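Local coordinates for CmeC (Campylobacter jejuni, PDB 4MT4), which forms an outer membrane channel that probably carries substrates out of the cell as part of a multidrug efflux system, at residues L126-R135 with Y287-P298. Numbering follows the deposited sequence.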
# COMPACT_ATOMS: atom_id res chain seq x y z
N LEU B 126 6.54 -34.00 23.22
CA LEU B 126 5.97 -35.29 22.83
C LEU B 126 5.28 -35.25 21.47
O LEU B 126 5.30 -36.23 20.73
CB LEU B 126 4.97 -35.76 23.89
CG LEU B 126 5.49 -36.07 25.29
CD1 LEU B 126 4.33 -36.28 26.26
CD2 LEU B 126 6.39 -37.29 25.26
N TRP B 127 4.66 -34.12 21.15
CA TRP B 127 3.82 -34.03 19.96
C TRP B 127 4.35 -33.03 18.93
O TRP B 127 3.66 -32.70 17.96
CB TRP B 127 2.39 -33.66 20.37
CG TRP B 127 1.93 -34.38 21.60
CD1 TRP B 127 1.74 -33.85 22.84
CD2 TRP B 127 1.64 -35.78 21.71
NE1 TRP B 127 1.33 -34.82 23.71
CE2 TRP B 127 1.26 -36.02 23.05
CE3 TRP B 127 1.65 -36.85 20.81
CZ2 TRP B 127 0.90 -37.28 23.51
CZ3 TRP B 127 1.29 -38.11 21.27
CH2 TRP B 127 0.92 -38.31 22.61
N GLY B 128 5.58 -32.57 19.14
CA GLY B 128 6.23 -31.68 18.20
C GLY B 128 5.65 -30.28 18.15
O GLY B 128 5.66 -29.64 17.11
N LYS B 129 5.15 -29.82 19.29
CA LYS B 129 4.66 -28.45 19.40
C LYS B 129 5.79 -27.46 19.15
O LYS B 129 5.62 -26.45 18.47
CB LYS B 129 4.04 -28.20 20.78
CG LYS B 129 3.69 -26.74 21.04
CD LYS B 129 3.28 -26.53 22.49
CE LYS B 129 3.04 -25.05 22.78
NZ LYS B 129 2.70 -24.81 24.20
N TYR B 130 6.96 -27.78 19.69
CA TYR B 130 8.13 -26.91 19.59
C TYR B 130 9.00 -27.28 18.40
O TYR B 130 9.74 -26.45 17.88
CB TYR B 130 8.93 -26.96 20.89
CG TYR B 130 8.11 -26.57 22.11
CD1 TYR B 130 7.86 -25.23 22.40
CD2 TYR B 130 7.59 -27.53 22.96
CE1 TYR B 130 7.11 -24.87 23.50
CE2 TYR B 130 6.83 -27.18 24.06
CZ TYR B 130 6.60 -25.85 24.33
OH TYR B 130 5.85 -25.48 25.43
N ARG B 131 8.91 -28.54 17.97
CA ARG B 131 9.66 -28.97 16.79
C ARG B 131 9.09 -28.32 15.54
O ARG B 131 9.83 -27.86 14.68
CB ARG B 131 9.63 -30.50 16.65
CG ARG B 131 10.50 -31.02 15.52
CD ARG B 131 10.61 -32.54 15.53
NE ARG B 131 9.62 -33.18 14.66
CZ ARG B 131 9.88 -33.59 13.42
NH1 ARG B 131 8.92 -34.17 12.70
NH2 ARG B 131 11.09 -33.43 12.90
N ASP B 132 7.76 -28.27 15.45
CA ASP B 132 7.10 -27.67 14.30
C ASP B 132 7.12 -26.14 14.38
O ASP B 132 7.06 -25.46 13.35
CB ASP B 132 5.65 -28.16 14.18
CG ASP B 132 5.58 -29.61 13.71
OD1 ASP B 132 6.62 -30.15 13.30
OD2 ASP B 132 4.47 -30.19 13.74
N THR B 133 7.19 -25.60 15.59
CA THR B 133 7.38 -24.17 15.76
C THR B 133 8.73 -23.77 15.17
O THR B 133 8.86 -22.74 14.52
CB THR B 133 7.31 -23.75 17.25
OG1 THR B 133 6.01 -24.04 17.78
CG2 THR B 133 7.59 -22.26 17.40
N TYR B 134 9.72 -24.63 15.40
CA TYR B 134 11.06 -24.44 14.85
C TYR B 134 11.08 -24.60 13.34
O TYR B 134 11.69 -23.81 12.62
CB TYR B 134 12.04 -25.42 15.50
CG TYR B 134 13.40 -25.47 14.83
CD1 TYR B 134 14.35 -24.49 15.06
CD2 TYR B 134 13.73 -26.52 13.97
CE1 TYR B 134 15.58 -24.53 14.45
CE2 TYR B 134 14.96 -26.57 13.36
CZ TYR B 134 15.89 -25.57 13.60
OH TYR B 134 17.12 -25.62 12.99
N ARG B 135 10.40 -25.64 12.85
CA ARG B 135 10.34 -25.92 11.42
C ARG B 135 9.61 -24.82 10.67
O ARG B 135 9.93 -24.52 9.52
CB ARG B 135 9.65 -27.27 11.17
CG ARG B 135 10.44 -28.48 11.64
CD ARG B 135 9.53 -29.68 11.83
NE ARG B 135 9.76 -30.73 10.84
CZ ARG B 135 8.93 -31.74 10.61
NH1 ARG B 135 7.79 -31.82 11.28
NH2 ARG B 135 9.22 -32.65 9.70
N TYR B 287 3.11 -26.11 9.01
CA TYR B 287 3.74 -26.55 10.25
C TYR B 287 3.01 -25.99 11.47
O TYR B 287 2.94 -26.64 12.51
CB TYR B 287 5.22 -26.13 10.28
CG TYR B 287 6.13 -27.03 9.48
CD1 TYR B 287 6.08 -28.41 9.63
CD2 TYR B 287 7.05 -26.50 8.58
CE1 TYR B 287 6.91 -29.24 8.90
CE2 TYR B 287 7.89 -27.32 7.85
CZ TYR B 287 7.82 -28.69 8.02
OH TYR B 287 8.66 -29.50 7.29
N LEU B 288 2.48 -24.78 11.33
CA LEU B 288 1.78 -24.12 12.42
C LEU B 288 0.42 -24.76 12.68
O LEU B 288 -0.16 -24.58 13.75
CB LEU B 288 1.61 -22.63 12.12
CG LEU B 288 2.91 -21.82 12.15
CD1 LEU B 288 2.64 -20.36 11.84
CD2 LEU B 288 3.60 -21.98 13.49
N VAL B 289 -0.09 -25.49 11.69
CA VAL B 289 -1.31 -26.26 11.87
C VAL B 289 -1.05 -27.37 12.88
O VAL B 289 -1.86 -27.63 13.77
CB VAL B 289 -1.82 -26.86 10.54
CG1 VAL B 289 -2.96 -27.83 10.79
CG2 VAL B 289 -2.25 -25.75 9.59
N GLY B 290 0.10 -28.02 12.73
CA GLY B 290 0.51 -29.06 13.65
C GLY B 290 0.68 -28.55 15.07
O GLY B 290 0.26 -29.20 16.02
N VAL B 291 1.30 -27.38 15.20
CA VAL B 291 1.49 -26.73 16.50
C VAL B 291 0.15 -26.49 17.20
O VAL B 291 0.02 -26.72 18.40
CB VAL B 291 2.23 -25.39 16.35
CG1 VAL B 291 2.30 -24.66 17.69
CG2 VAL B 291 3.62 -25.61 15.79
N ALA B 292 -0.83 -26.04 16.43
CA ALA B 292 -2.15 -25.73 16.96
C ALA B 292 -2.88 -26.99 17.41
O ALA B 292 -3.65 -26.95 18.37
CB ALA B 292 -2.97 -24.98 15.92
N ARG B 293 -2.63 -28.10 16.73
CA ARG B 293 -3.32 -29.35 17.03
C ARG B 293 -2.76 -30.05 18.26
O ARG B 293 -3.41 -30.91 18.84
CB ARG B 293 -3.26 -30.30 15.82
CG ARG B 293 -4.05 -29.80 14.62
CD ARG B 293 -4.57 -30.94 13.75
NE ARG B 293 -3.55 -31.51 12.88
CZ ARG B 293 -3.74 -31.80 11.59
NH1 ARG B 293 -4.92 -31.58 11.03
NH2 ARG B 293 -2.75 -32.32 10.87
N THR B 294 -1.55 -29.66 18.66
CA THR B 294 -0.92 -30.25 19.84
C THR B 294 -1.61 -29.82 21.13
O THR B 294 -1.40 -30.42 22.19
CB THR B 294 0.58 -29.88 19.94
OG1 THR B 294 0.71 -28.45 19.99
CG2 THR B 294 1.35 -30.43 18.75
N ALA B 295 -2.42 -28.78 21.04
CA ALA B 295 -3.15 -28.25 22.19
C ALA B 295 -4.19 -29.25 22.70
O ALA B 295 -4.60 -29.19 23.86
CB ALA B 295 -3.81 -26.93 21.85
N PHE B 296 -4.62 -30.15 21.82
CA PHE B 296 -5.58 -31.19 22.18
C PHE B 296 -4.93 -32.28 23.02
O PHE B 296 -5.60 -32.97 23.80
CB PHE B 296 -6.20 -31.81 20.93
CG PHE B 296 -7.42 -31.10 20.43
CD1 PHE B 296 -8.58 -31.07 21.19
CD2 PHE B 296 -7.43 -30.48 19.19
CE1 PHE B 296 -9.71 -30.43 20.73
CE2 PHE B 296 -8.56 -29.83 18.73
CZ PHE B 296 -9.70 -29.80 19.50
N LEU B 297 -3.62 -32.44 22.87
CA LEU B 297 -2.90 -33.56 23.47
C LEU B 297 -2.19 -33.18 24.77
O LEU B 297 -1.85 -32.01 24.98
CB LEU B 297 -1.90 -34.12 22.46
CG LEU B 297 -2.55 -34.74 21.22
CD1 LEU B 297 -1.52 -35.42 20.34
CD2 LEU B 297 -3.63 -35.73 21.64
N PRO B 298 -1.98 -34.16 25.66
CA PRO B 298 -1.32 -33.95 26.96
C PRO B 298 0.07 -33.32 26.85
O PRO B 298 0.90 -33.80 26.07
CB PRO B 298 -1.22 -35.36 27.54
CG PRO B 298 -2.33 -36.11 26.90
CD PRO B 298 -2.44 -35.55 25.51
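Trp127 donates the one hydrogen bond that joins the two segments: its NE1 reaches Pro298 O at 2.6 Å, with the acceptor within 1° of the indole plane. Leu297 lies over one face of the same ring, CB making a CH-pi contact 3.6 Å from the five-membered ring centroid and CD1 reaching CD2 and CE3 near the rim; Leu126 CB lies on the opposite face.

A second CH-pi contact forms at the other end, where Arg135 CB stands 3.7 Å from the Tyr287 ring centroid. A bend at chi3 (111°) turns the guanidinium so that one face meets Tyr287 CE1 near its rim. In that position Arg135 NH1 meets the syn side of Asp132 OD1 at 2.9 Å, a salt bridge, while Asp132 OD2 is hydrogen-bonded to Ser2 OG and Ser4 OG.

Between these ends methyl groups pack against backbone carbonyls: Val291 CG2 lies 3.4 Å from Lys129 O, and Thr294 CG2 meets Trp127 O. Gly290 CA comes to 4.1 Å from Asp132 OD2. Helix segments 129-135 and 287-293 run nearly antiparallel (159°), axes 8.2 Å apart. Strand 109-124 leads into helix 129-195 and helix 273-293 into strand 299-310, the junction of beta-barrel and alpha-helical tunnel characteristic of outer membrane factors.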